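Local coordinates for protein 5-carboxyvanillate decarboxylase (Sphingomonas paucimobilis, PDB 4L6D) that probably removes the 5-carboxylate of 5-carboxyvanillate without oxidation, as a manganese-binding carboxy-lyase of the amidohydrolase superfamily, at residues 231-243 / 255-269. Numbering follows the deposited sequence.
With VNL (4-hydroxy-3-methoxybenzoate), chain L.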
ATOM      1  N   ALA A 231      -5.594  -3.345  -0.067  1.00  3.88           N
ATOM      2  CA  ALA A 231      -5.568  -2.164  -0.947  1.00  3.71           C
ATOM      3  C   ALA A 231      -5.196  -2.412  -2.399  1.00  4.35           C
ATOM      4  O   ALA A 231      -5.208  -1.476  -3.196  1.00  4.18           O
ATOM      5  CB  ALA A 231      -4.724  -1.014  -0.356  1.00  5.92           C
ATOM      6  N   ILE A 232      -4.884  -3.656  -2.751  1.00  4.21           N
ATOM      7  CA  ILE A 232      -4.636  -3.942  -4.165  1.00  3.78           C
ATOM      8  C   ILE A 232      -5.784  -3.481  -5.103  1.00  3.80           C
ATOM      9  O   ILE A 232      -5.516  -2.980  -6.203  1.00  4.69           O
ATOM     10  CB  ILE A 232      -4.200  -5.407  -4.403  1.00  3.76           C
ATOM     11  CG1 ILE A 232      -2.847  -5.653  -3.721  1.00  5.57           C
ATOM     12  CG2 ILE A 232      -4.134  -5.716  -5.890  1.00  4.55           C
ATOM     13  CD1 ILE A 232      -2.489  -7.108  -3.590  1.00  3.95           C
ATOM     14  N   PRO A 233      -7.063  -3.595  -4.671  1.00  4.24           N
ATOM     15  CA  PRO A 233      -8.116  -3.100  -5.568  1.00  4.53           C
ATOM     16  C   PRO A 233      -7.949  -1.618  -5.936  1.00  4.56           C
ATOM     17  O   PRO A 233      -8.377  -1.198  -7.022  1.00  4.73           O
ATOM     18  CB  PRO A 233      -9.386  -3.290  -4.741  1.00  3.68           C
ATOM     19  CG  PRO A 233      -9.081  -4.513  -3.892  1.00  6.04           C
ATOM     20  CD  PRO A 233      -7.628  -4.351  -3.532  1.00  4.88           C
ATOM     21  N   PHE A 234      -7.330  -0.826  -5.061  1.00  4.78           N
ATOM     22  CA  PHE A 234      -7.178   0.603  -5.320  1.00  4.09           C
ATOM     23  C   PHE A 234      -6.108   0.855  -6.369  1.00  5.09           C
ATOM     24  O   PHE A 234      -6.169   1.853  -7.092  1.00  5.51           O
ATOM     25  CB  PHE A 234      -6.830   1.353  -4.021  1.00  4.34           C
ATOM     26  CG  PHE A 234      -7.155   2.823  -4.057  1.00  4.29           C
ATOM     27  CD1 PHE A 234      -8.476   3.240  -4.131  1.00  4.31           C
ATOM     28  CD2 PHE A 234      -6.158   3.785  -3.984  1.00  6.64           C
ATOM     29  CE1 PHE A 234      -8.805   4.587  -4.153  1.00  4.51           C
ATOM     30  CE2 PHE A 234      -6.478   5.149  -3.997  1.00  4.67           C
ATOM     31  CZ  PHE A 234      -7.805   5.545  -4.079  1.00  5.28           C
ATOM     32  N   TRP A 235      -5.136  -0.061  -6.447  1.00  4.72           N
ATOM     33  CA  TRP A 235      -3.957   0.106  -7.313  1.00  4.86           C
ATOM     34  C   TRP A 235      -4.071  -0.519  -8.708  1.00  5.53           C
ATOM     35  O   TRP A 235      -3.095  -0.512  -9.463  1.00  6.53           O
ATOM     36  CB  TRP A 235      -2.716  -0.497  -6.650  1.00  5.17           C
ATOM     37  CG  TRP A 235      -2.169   0.212  -5.435  1.00  5.27           C
ATOM     38  CD1 TRP A 235      -2.303  -0.164  -4.122  1.00  5.64           C
ATOM     39  CD2 TRP A 235      -1.342   1.385  -5.428  1.00  4.79           C
ATOM     40  NE1 TRP A 235      -1.628   0.712  -3.309  1.00  4.78           N
ATOM     41  CE2 TRP A 235      -1.017   1.662  -4.081  1.00  4.64           C
ATOM     42  CE3 TRP A 235      -0.844   2.225  -6.429  1.00  4.90           C
ATOM     43  CZ2 TRP A 235      -0.235   2.751  -3.707  1.00  6.77           C
ATOM     44  CZ3 TRP A 235      -0.060   3.318  -6.053  1.00  5.13           C
ATOM     45  CH2 TRP A 235       0.238   3.564  -4.700  1.00  5.11           C
ATOM     46  N   LEU A 236      -5.225  -1.094  -9.046  1.00  4.85           N
ATOM     47  CA  LEU A 236      -5.344  -1.884 -10.278  1.00  4.59           C
ATOM     48  C   LEU A 236      -4.947  -1.146 -11.554  1.00  4.98           C
ATOM     49  O   LEU A 236      -4.258  -1.701 -12.408  1.00  5.04           O
ATOM     50  CB  LEU A 236      -6.773  -2.424 -10.437  1.00  5.08           C
ATOM     51  CG  LEU A 236      -7.241  -3.390  -9.339  1.00  7.77           C
ATOM     52  CD1 LEU A 236      -8.674  -3.835  -9.608  1.00  9.08           C
ATOM     53  CD2 LEU A 236      -6.309  -4.601  -9.188  1.00  7.45           C
ATOM     54  N   TRP A 237      -5.399   0.094 -11.698  1.00  5.46           N
ATOM     55  CA  TRP A 237      -5.107   0.817 -12.938  1.00  5.17           C
ATOM     56  C   TRP A 237      -3.596   1.025 -13.142  1.00  6.50           C
ATOM     57  O   TRP A 237      -3.063   0.806 -14.233  1.00  5.56           O
ATOM     58  CB  TRP A 237      -5.879   2.147 -13.005  1.00  6.83           C
ATOM     59  CG  TRP A 237      -5.862   2.742 -14.378  1.00  7.07           C
ATOM     60  CD1 TRP A 237      -6.782   2.548 -15.369  1.00  9.12           C
ATOM     61  CD2 TRP A 237      -4.851   3.589 -14.930  1.00  7.82           C
ATOM     62  NE1 TRP A 237      -6.411   3.233 -16.499  1.00  9.26           N
ATOM     63  CE2 TRP A 237      -5.230   3.885 -16.258  1.00  6.19           C
ATOM     64  CE3 TRP A 237      -3.666   4.133 -14.432  1.00  7.28           C
ATOM     65  CZ2 TRP A 237      -4.461   4.696 -17.093  1.00  8.33           C
ATOM     66  CZ3 TRP A 237      -2.907   4.942 -15.260  1.00  7.22           C
ATOM     67  CH2 TRP A 237      -3.303   5.212 -16.579  1.00  6.83           C
ATOM     68  N   ARG A 238      -2.915   1.427 -12.077  1.00  6.51           N
ATOM     69  CA  ARG A 238      -1.476   1.678 -12.118  1.00  6.29           C
ATOM     70  C   ARG A 238      -0.664   0.399 -12.301  1.00  6.58           C
ATOM     71  O   ARG A 238       0.319   0.389 -13.034  1.00  5.69           O
ATOM     72  CB  ARG A 238      -1.068   2.393 -10.831  1.00  5.95           C
ATOM     73  CG  ARG A 238       0.399   2.812 -10.714  1.00  6.82           C
ATOM     74  CD  ARG A 238       0.428   4.052  -9.843  1.00  6.04           C
ATOM     75  NE  ARG A 238       1.739   4.523  -9.392  1.00  5.92           N
ATOM     76  CZ  ARG A 238       2.558   5.284 -10.111  1.00  6.27           C
ATOM     77  NH1 ARG A 238       2.270   5.587 -11.375  1.00  7.19           N
ATOM     78  NH2 ARG A 238       3.699   5.713  -9.576  1.00  6.54           N
ATOM     79  N   LEU A 239      -1.077  -0.682 -11.638  1.00  5.17           N
ATOM     80  CA  LEU A 239      -0.438  -1.978 -11.858  1.00  5.18           C
ATOM     81  C   LEU A 239      -0.503  -2.348 -13.339  1.00  7.20           C
ATOM     82  O   LEU A 239       0.490  -2.789 -13.917  1.00  7.99           O
ATOM     83  CB  LEU A 239      -1.113  -3.062 -11.011  1.00  5.93           C
ATOM     84  CG  LEU A 239      -0.774  -3.041  -9.515  1.00  4.72           C
ATOM     85  CD1 LEU A 239      -1.777  -3.882  -8.750  1.00  8.92           C
ATOM     86  CD2 LEU A 239       0.641  -3.563  -9.283  1.00  6.68           C
ATOM     87  N   ASP A 240      -1.666  -2.142 -13.959  1.00  5.39           N
ATOM     88  CA  ASP A 240      -1.813  -2.456 -15.374  1.00  5.63           C
ATOM     89  C   ASP A 240      -1.006  -1.478 -16.224  1.00  5.97           C
ATOM     90  O   ASP A 240      -0.316  -1.875 -17.170  1.00  6.24           O
ATOM     91  CB  ASP A 240      -3.278  -2.377 -15.805  1.00  5.58           C
ATOM     92  CG  ASP A 240      -4.095  -3.571 -15.369  1.00  6.61           C
ATOM     93  OD1 ASP A 240      -3.522  -4.537 -14.841  1.00  7.39           O
ATOM     94  OD2 ASP A 240      -5.326  -3.517 -15.564  1.00  9.41           O
ATOM     95  N   TYR A 241      -1.109  -0.189 -15.916  1.00  6.09           N
ATOM     96  CA  TYR A 241      -0.433   0.797 -16.746  1.00  7.16           C
ATOM     97  C   TYR A 241       1.073   0.559 -16.806  1.00  6.56           C
ATOM     98  O   TYR A 241       1.677   0.621 -17.880  1.00  7.26           O
ATOM     99  CB  TYR A 241      -0.721   2.260 -16.341  1.00  6.41           C
ATOM    100  CG  TYR A 241      -0.034   3.171 -17.334  1.00  7.03           C
ATOM    101  CD1 TYR A 241      -0.662   3.519 -18.519  1.00  7.08           C
ATOM    102  CD2 TYR A 241       1.291   3.589 -17.142  1.00  8.10           C
ATOM    103  CE1 TYR A 241      -0.016   4.288 -19.474  1.00  7.51           C
ATOM    104  CE2 TYR A 241       1.941   4.356 -18.091  1.00 10.00           C
ATOM    105  CZ  TYR A 241       1.282   4.705 -19.254  1.00  8.21           C
ATOM    106  OH  TYR A 241       1.917   5.458 -20.212  1.00 10.59           O
ATOM    107  N   MET A 242       1.675   0.303 -15.647  1.00  6.37           N
ATOM    108  CA  MET A 242       3.127   0.219 -15.566  1.00  6.59           C
ATOM    109  C   MET A 242       3.684  -1.153 -15.923  1.00 10.04           C
ATOM    110  O   MET A 242       4.897  -1.335 -15.961  1.00  7.39           O
ATOM    111  CB  MET A 242       3.600   0.648 -14.171  1.00  6.45           C
ATOM    112  CG  MET A 242       3.485   2.161 -13.938  1.00  7.56           C
ATOM    113  SD  MET A 242       4.549   3.016 -15.102  1.00  8.13           S
ATOM    114  CE  MET A 242       4.157   4.757 -14.823  1.00  9.64           C
ATOM    115  N   HIS A 243       2.812  -2.115 -16.207  1.00  6.47           N
ATOM    116  CA  HIS A 243       3.285  -3.467 -16.472  1.00  7.60           C
ATOM    117  C   HIS A 243       4.185  -3.553 -17.712  1.00  9.64           C
ATOM    118  O   HIS A 243       5.152  -4.319 -17.724  1.00  8.32           O
ATOM    119  CB  HIS A 243       2.110  -4.430 -16.595  1.00  6.31           C
ATOM    120  CG  HIS A 243       2.522  -5.866 -16.558  1.00  6.32           C
ATOM    121  ND1 HIS A 243       2.108  -6.784 -17.498  1.00 10.18           N
ATOM    122  CD2 HIS A 243       3.347  -6.531 -15.716  1.00  6.52           C
ATOM    123  CE1 HIS A 243       2.635  -7.963 -17.216  1.00 12.17           C
ATOM    124  NE2 HIS A 243       3.393  -7.837 -16.141  1.00  7.80           N
ATOM    125  N   LEU A 255       3.207 -12.070 -19.365  1.00  7.58           N
ATOM    126  CA  LEU A 255       2.030 -12.697 -18.782  1.00  7.79           C
ATOM    127  C   LEU A 255       0.905 -12.797 -19.803  1.00  7.34           C
ATOM    128  O   LEU A 255       0.799 -11.976 -20.718  1.00  8.63           O
ATOM    129  CB  LEU A 255       1.541 -11.883 -17.578  1.00  8.15           C
ATOM    130  CG  LEU A 255       2.513 -11.605 -16.426  1.00  8.97           C
ATOM    131  CD1 LEU A 255       1.791 -10.881 -15.297  1.00  9.18           C
ATOM    132  CD2 LEU A 255       3.129 -12.914 -15.933  1.00 10.81           C
ATOM    133  N   LYS A 256       0.059 -13.807 -19.639  1.00  6.97           N
ATOM    134  CA  LYS A 256      -1.065 -13.989 -20.547  1.00  7.11           C
ATOM    135  C   LYS A 256      -2.112 -12.887 -20.379  1.00  7.40           C
ATOM    136  O   LYS A 256      -2.683 -12.417 -21.370  1.00  8.25           O
ATOM    137  CB  LYS A 256      -1.699 -15.363 -20.312  1.00  8.40           C
ATOM    138  CG  LYS A 256      -2.854 -15.692 -21.242  1.00 13.98           C
ATOM    139  CD  LYS A 256      -3.542 -16.986 -20.777  1.00 18.26           C
ATOM    140  CE  LYS A 256      -4.740 -17.332 -21.656  1.00 24.79           C
ATOM    141  NZ  LYS A 256      -4.337 -17.652 -23.057  1.00 33.57           N
ATOM    142  N   LEU A 257      -2.348 -12.475 -19.133  1.00  6.64           N
ATOM    143  CA  LEU A 257      -3.366 -11.476 -18.812  1.00  6.25           C
ATOM    144  C   LEU A 257      -2.718 -10.232 -18.225  1.00  9.00           C
ATOM    145  O   LEU A 257      -1.518 -10.216 -17.937  1.00  7.41           O
ATOM    146  CB  LEU A 257      -4.356 -12.023 -17.780  1.00  7.65           C
ATOM    147  CG  LEU A 257      -5.025 -13.381 -18.040  1.00  8.71           C
ATOM    148  CD1 LEU A 257      -5.954 -13.726 -16.886  1.00  8.08           C
ATOM    149  CD2 LEU A 257      -5.782 -13.398 -19.353  1.00 13.72           C
ATOM    150  N   LYS A 258      -3.523  -9.198 -18.020  1.00  6.37           N
ATOM    151  CA  LYS A 258      -3.062  -8.009 -17.295  1.00  6.05           C
ATOM    152  C   LYS A 258      -3.078  -8.284 -15.789  1.00  6.05           C
ATOM    153  O   LYS A 258      -3.870  -9.103 -15.312  1.00  5.74           O
ATOM    154  CB  LYS A 258      -3.981  -6.814 -17.579  1.00  5.78           C
ATOM    155  CG  LYS A 258      -4.061  -6.388 -19.037  1.00  7.42           C
ATOM    156  CD  LYS A 258      -5.037  -5.238 -19.216  1.00 12.79           C
ATOM    157  CE  LYS A 258      -5.223  -4.926 -20.700  1.00 16.53           C
ATOM    158  NZ  LYS A 258      -6.303  -3.925 -20.953  1.00 25.77           N
ATOM    159  N   PRO A 259      -2.223  -7.590 -15.023  1.00  6.54           N
ATOM    160  CA  PRO A 259      -2.241  -7.742 -13.558  1.00  5.06           C
ATOM    161  C   PRO A 259      -3.643  -7.676 -12.932  1.00  6.22           C
ATOM    162  O   PRO A 259      -3.977  -8.547 -12.119  1.00  6.89           O
ATOM    163  CB  PRO A 259      -1.342  -6.592 -13.089  1.00  6.77           C
ATOM    164  CG  PRO A 259      -0.335  -6.468 -14.206  1.00  6.42           C
ATOM    165  CD  PRO A 259      -1.120  -6.713 -15.476  1.00  7.85           C
ATOM    166  N   SER A 260      -4.466  -6.707 -13.327  1.00  4.84           N
ATOM    167  CA  SER A 260      -5.789  -6.553 -12.722  1.00  6.34           C
ATOM    168  C   SER A 260      -6.699  -7.703 -13.123  1.00  6.90           C
ATOM    169  O   SER A 260      -7.638  -8.051 -12.393  1.00  5.46           O
ATOM    170  CB  SER A 260      -6.430  -5.216 -13.112  1.00  6.42           C
ATOM    171  OG  SER A 260      -6.846  -5.230 -14.469  1.00  6.81           O
ATOM    172  N   GLU A 261      -6.418  -8.299 -14.281  1.00  5.41           N
ATOM    173  CA  GLU A 261      -7.195  -9.453 -14.729  1.00  6.86           C
ATOM    174  C   GLU A 261      -6.906 -10.703 -13.906  1.00  4.90           C
ATOM    175  O   GLU A 261      -7.823 -11.467 -13.616  1.00  5.43           O
ATOM    176  CB  GLU A 261      -7.028  -9.695 -16.236  1.00  5.35           C
ATOM    177  CG  GLU A 261      -7.643  -8.564 -17.058  1.00  6.12           C
ATOM    178  CD  GLU A 261      -7.232  -8.554 -18.518  1.00  6.27           C
ATOM    179  OE1 GLU A 261      -6.295  -9.282 -18.902  1.00  8.72           O
ATOM    180  OE2 GLU A 261      -7.860  -7.799 -19.298  1.00  9.28           O
ATOM    181  N   TYR A 262      -5.649 -10.910 -13.519  1.00  4.88           N
ATOM    182  CA  TYR A 262      -5.362 -11.932 -12.511  1.00  4.76           C
ATOM    183  C   TYR A 262      -6.071 -11.620 -11.212  1.00  5.15           C
ATOM    184  O   TYR A 262      -6.595 -12.523 -10.556  1.00  5.30           O
ATOM    185  CB  TYR A 262      -3.863 -12.071 -12.236  1.00  6.58           C
ATOM    186  CG  TYR A 262      -3.129 -12.574 -13.441  1.00  5.11           C
ATOM    187  CD1 TYR A 262      -3.302 -13.884 -13.881  1.00  5.28           C
ATOM    188  CD2 TYR A 262      -2.310 -11.729 -14.178  1.00  6.84           C
ATOM    189  CE1 TYR A 262      -2.658 -14.347 -15.001  1.00  6.85           C
ATOM    190  CE2 TYR A 262      -1.660 -12.183 -15.311  1.00  5.74           C
ATOM    191  CZ  TYR A 262      -1.840 -13.495 -15.724  1.00  5.77           C
ATOM    192  OH  TYR A 262      -1.215 -13.960 -16.861  1.00  7.33           O
ATOM    193  N   PHE A 263      -6.074 -10.351 -10.806  1.00  4.75           N
ATOM    194  CA  PHE A 263      -6.675 -10.050  -9.522  1.00  4.14           C
ATOM    195  C   PHE A 263      -8.168 -10.383  -9.556  1.00  5.68           C
ATOM    196  O   PHE A 263      -8.685 -10.995  -8.630  1.00  5.43           O
ATOM    197  CB  PHE A 263      -6.431  -8.600  -9.079  1.00  4.54           C
ATOM    198  CG  PHE A 263      -6.708  -8.397  -7.622  1.00  5.15           C
ATOM    199  CD1 PHE A 263      -5.771  -8.779  -6.673  1.00  5.62           C
ATOM    200  CD2 PHE A 263      -7.934  -7.931  -7.194  1.00  5.43           C
ATOM    201  CE1 PHE A 263      -6.026  -8.642  -5.321  1.00  5.95           C
ATOM    202  CE2 PHE A 263      -8.204  -7.789  -5.833  1.00  5.84           C
ATOM    203  CZ  PHE A 263      -7.245  -8.145  -4.894  1.00  5.73           C
ATOM    204  N   ARG A 264      -8.853 -10.041 -10.642  1.00  4.71           N
ATOM    205  CA  ARG A 264     -10.281 -10.332 -10.704  1.00  4.42           C
ATOM    206  C   ARG A 264     -10.560 -11.821 -10.949  1.00  5.07           C
ATOM    207  O   ARG A 264     -11.552 -12.349 -10.439  1.00  7.60           O
ATOM    208  CB  ARG A 264     -10.977  -9.482 -11.776  1.00  5.33           C
ATOM    209  CG  ARG A 264     -10.991  -7.983 -11.475  1.00  8.38           C
ATOM    210  CD  ARG A 264     -11.799  -7.206 -12.526  1.00 10.46           C
ATOM    211  NE  ARG A 264     -11.372  -5.807 -12.582  1.00 22.15           N
ATOM    212  CZ  ARG A 264     -10.397  -5.349 -13.361  1.00 21.41           C
ATOM    213  NH1 ARG A 264      -9.754  -6.166 -14.185  1.00 12.61           N
ATOM    214  NH2 ARG A 264     -10.077  -4.061 -13.337  1.00 27.19           N
ATOM    215  N   ARG A 265      -9.702 -12.501 -11.711  1.00  4.56           N
ATOM    216  CA  ARG A 265      -9.934 -13.914 -12.031  1.00  5.18           C
ATOM    217  C   ARG A 265      -9.600 -14.818 -10.857  1.00  7.48           C
ATOM    218  O   ARG A 265     -10.361 -15.740 -10.532  1.00  8.22           O
ATOM    219  CB  ARG A 265      -9.101 -14.345 -13.247  1.00  6.33           C
ATOM    220  CG  ARG A 265      -9.437 -15.743 -13.764  1.00  6.22           C
ATOM    221  CD  ARG A 265      -8.504 -16.190 -14.899  1.00  7.11           C
ATOM    222  NE  ARG A 265      -7.156 -16.425 -14.386  1.00  6.57           N
ATOM    223  CZ  ARG A 265      -6.145 -16.926 -15.086  1.00  5.86           C
ATOM    224  NH1 ARG A 265      -6.302 -17.264 -16.358  1.00  7.98           N
ATOM    225  NH2 ARG A 265      -4.969 -17.105 -14.489  1.00  6.50           N
ATOM    226  N   ASN A 266      -8.450 -14.562 -10.239  1.00  4.48           N
ATOM    227  CA  ASN A 266      -7.880 -15.471  -9.237  1.00  5.04           C
ATOM    228  C   ASN A 266      -8.038 -15.060  -7.783  1.00  5.45           C
ATOM    229  O   ASN A 266      -7.760 -15.869  -6.888  1.00  6.76           O
ATOM    230  CB  ASN A 266      -6.399 -15.706  -9.531  1.00  5.86           C
ATOM    231  CG  ASN A 266      -6.179 -16.468 -10.822  1.00  5.57           C
ATOM    232  OD1 ASN A 266      -5.893 -15.882 -11.877  1.00  5.36           O
ATOM    233  ND2 ASN A 266      -6.323 -17.791 -10.756  1.00  7.17           N
ATOM    234  N   PHE A 267      -8.463 -13.823  -7.534  1.00  4.68           N
ATOM    235  CA  PHE A 267      -8.598 -13.356  -6.155  1.00  3.87           C
ATOM    236  C   PHE A 267     -10.027 -12.976  -5.810  1.00  3.81           C
ATOM    237  O   PHE A 267     -10.818 -12.608  -6.680  1.00  4.63           O
ATOM    238  CB  PHE A 267      -7.731 -12.115  -5.892  1.00  4.18           C
ATOM    239  CG  PHE A 267      -6.248 -12.371  -5.913  1.00  5.43           C
ATOM    240  CD1 PHE A 267      -5.596 -12.659  -7.091  1.00  5.77           C
ATOM    241  CD2 PHE A 267      -5.506 -12.240  -4.755  1.00  4.90           C
ATOM    242  CE1 PHE A 267      -4.214 -12.865  -7.112  1.00  6.30           C
ATOM    243  CE2 PHE A 267      -4.125 -12.434  -4.763  1.00  5.30           C
ATOM    244  CZ  PHE A 267      -3.484 -12.751  -5.943  1.00  5.62           C
ATOM    245  N   ALA A 268     -10.320 -13.048  -4.513  1.00  4.59           N
ATOM    246  CA  ALA A 268     -11.486 -12.394  -3.928  1.00  4.91           C
ATOM    247  C   ALA A 268     -10.989 -11.720  -2.656  1.00  4.01           C
ATOM    248  O   ALA A 268      -9.880 -12.012  -2.178  1.00  5.62           O
ATOM    249  CB  ALA A 268     -12.600 -13.410  -3.610  1.00  5.75           C
ATOM    250  N   ILE A 269     -11.793 -10.814  -2.116  1.00  4.46           N
ATOM    251  CA  ILE A 269     -11.379 -10.028  -0.959  1.00  3.56           C
ATOM    252  C   ILE A 269     -12.406 -10.100   0.155  1.00  4.11           C
ATOM    253  O   ILE A 269     -13.557 -10.467  -0.072  1.00  4.68           O
ATOM    254  CB  ILE A 269     -11.103  -8.534  -1.318  1.00  4.46           C
ATOM    255  CG1 ILE A 269     -12.399  -7.770  -1.618  1.00  3.43           C
ATOM    256  CG2 ILE A 269     -10.164  -8.441  -2.511  1.00  5.94           C
ATOM    257  CD1 ILE A 269     -12.197  -6.258  -1.643  1.00  4.22           C
TER
HETATM  258  C1  VNL L 404      -9.223  -0.049 -14.210  1.00 23.82           C
HETATM  259  CO1 VNL L 404      -8.217  -0.840 -13.624  1.00 22.36           C
HETATM  260  CO2 VNL L 404      -9.348   0.080 -15.611  1.00 26.57           C
HETATM  261  CM1 VNL L 404      -7.293  -1.527 -14.429  1.00 19.00           C
HETATM  262  CM2 VNL L 404      -8.441  -0.589 -16.433  1.00 24.69           C
HETATM  263  OM  VNL L 404      -8.459  -0.541 -17.804  1.00 20.64           O
HETATM  264  CZ  VNL L 404      -7.383  -1.413 -15.823  1.00 26.00           C
HETATM  265  CC  VNL L 404     -10.199   0.672 -13.327  1.00 27.03           C
HETATM  266  CV  VNL L 404      -9.470   0.212 -18.496  1.00 20.75           C
HETATM  267  O1  VNL L 404     -10.620   0.124 -12.267  1.00 19.90           O
HETATM  268  O2  VNL L 404     -10.562   1.818 -13.696  1.00 24.03           O
HETATM  269  O3  VNL L 404      -6.463  -1.955 -16.691  1.00 29.61           O
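Ile-232 lays its CG2 methyl over one face of the Phe-263 ring, a CH-pi contact with CG2 3.9 Å from the ring centroid. CG2 stands anti to the backbone N, and this turns the methyl to the ring. The opposite face carries CB of Phe-267. Pro-233 reaches the same ring obliquely, with its CG 3.9 Å from Phe-263 CE2, and also touches Ile-269. CD2 of Leu-236 rests near CB of Phe-263, the two side chains crossing at about a right angle. CB of Leu-236 lies 3.9 Å from Ser-260 CB, and its CD1 meets Arg-264. The segments belong to the (beta/alpha)8 barrel of the amidohydrolase fold: helices 236-249 and 259-266 follow strand 223-225 and lead into strand 267-270. The axes of 236-243 and 259-266 come within 9.0 Å, with their N-to-C directions 134° apart. Leu-236, Trp-237, Asp-240, Ser-260 and Arg-264 line a pocket for 4-hydroxy-3-methoxybenzoate. Trp-237 meets the ligand with the edge of its indole. This site is separate from the pocket beside manganese. Asp-240 receives the N-terminal end of helix 259-266. Its OD1 accepts the backbone N of Ser-260 at 2.8 Å through the syn lone pair, with an N-H...O angle of 159°. A second bond, from OG of Ser-260 to OD2, is doubtful, because OD2 sits too close to a neighbour in the model. The same OG accepts from NH1 of Arg-264 and lies tilted from the plane of that guanidinium; NE of Arg-264 bonds to the carbonyl of Val-286. His-243 has CG anti to the backbone N (chi1 -167°), which brings its imidazole across to Pro-259. CG of Pro-259 sits over one imidazole face, 3.7 Å from His-243 CG. Leu-255 CD1 approaches obliquely, 3.5 Å from His-243 NE2. With an alanine here, Pro-259 would probably lose the imidazole its CG covers, and Leu-255 the ring its CD1 touches.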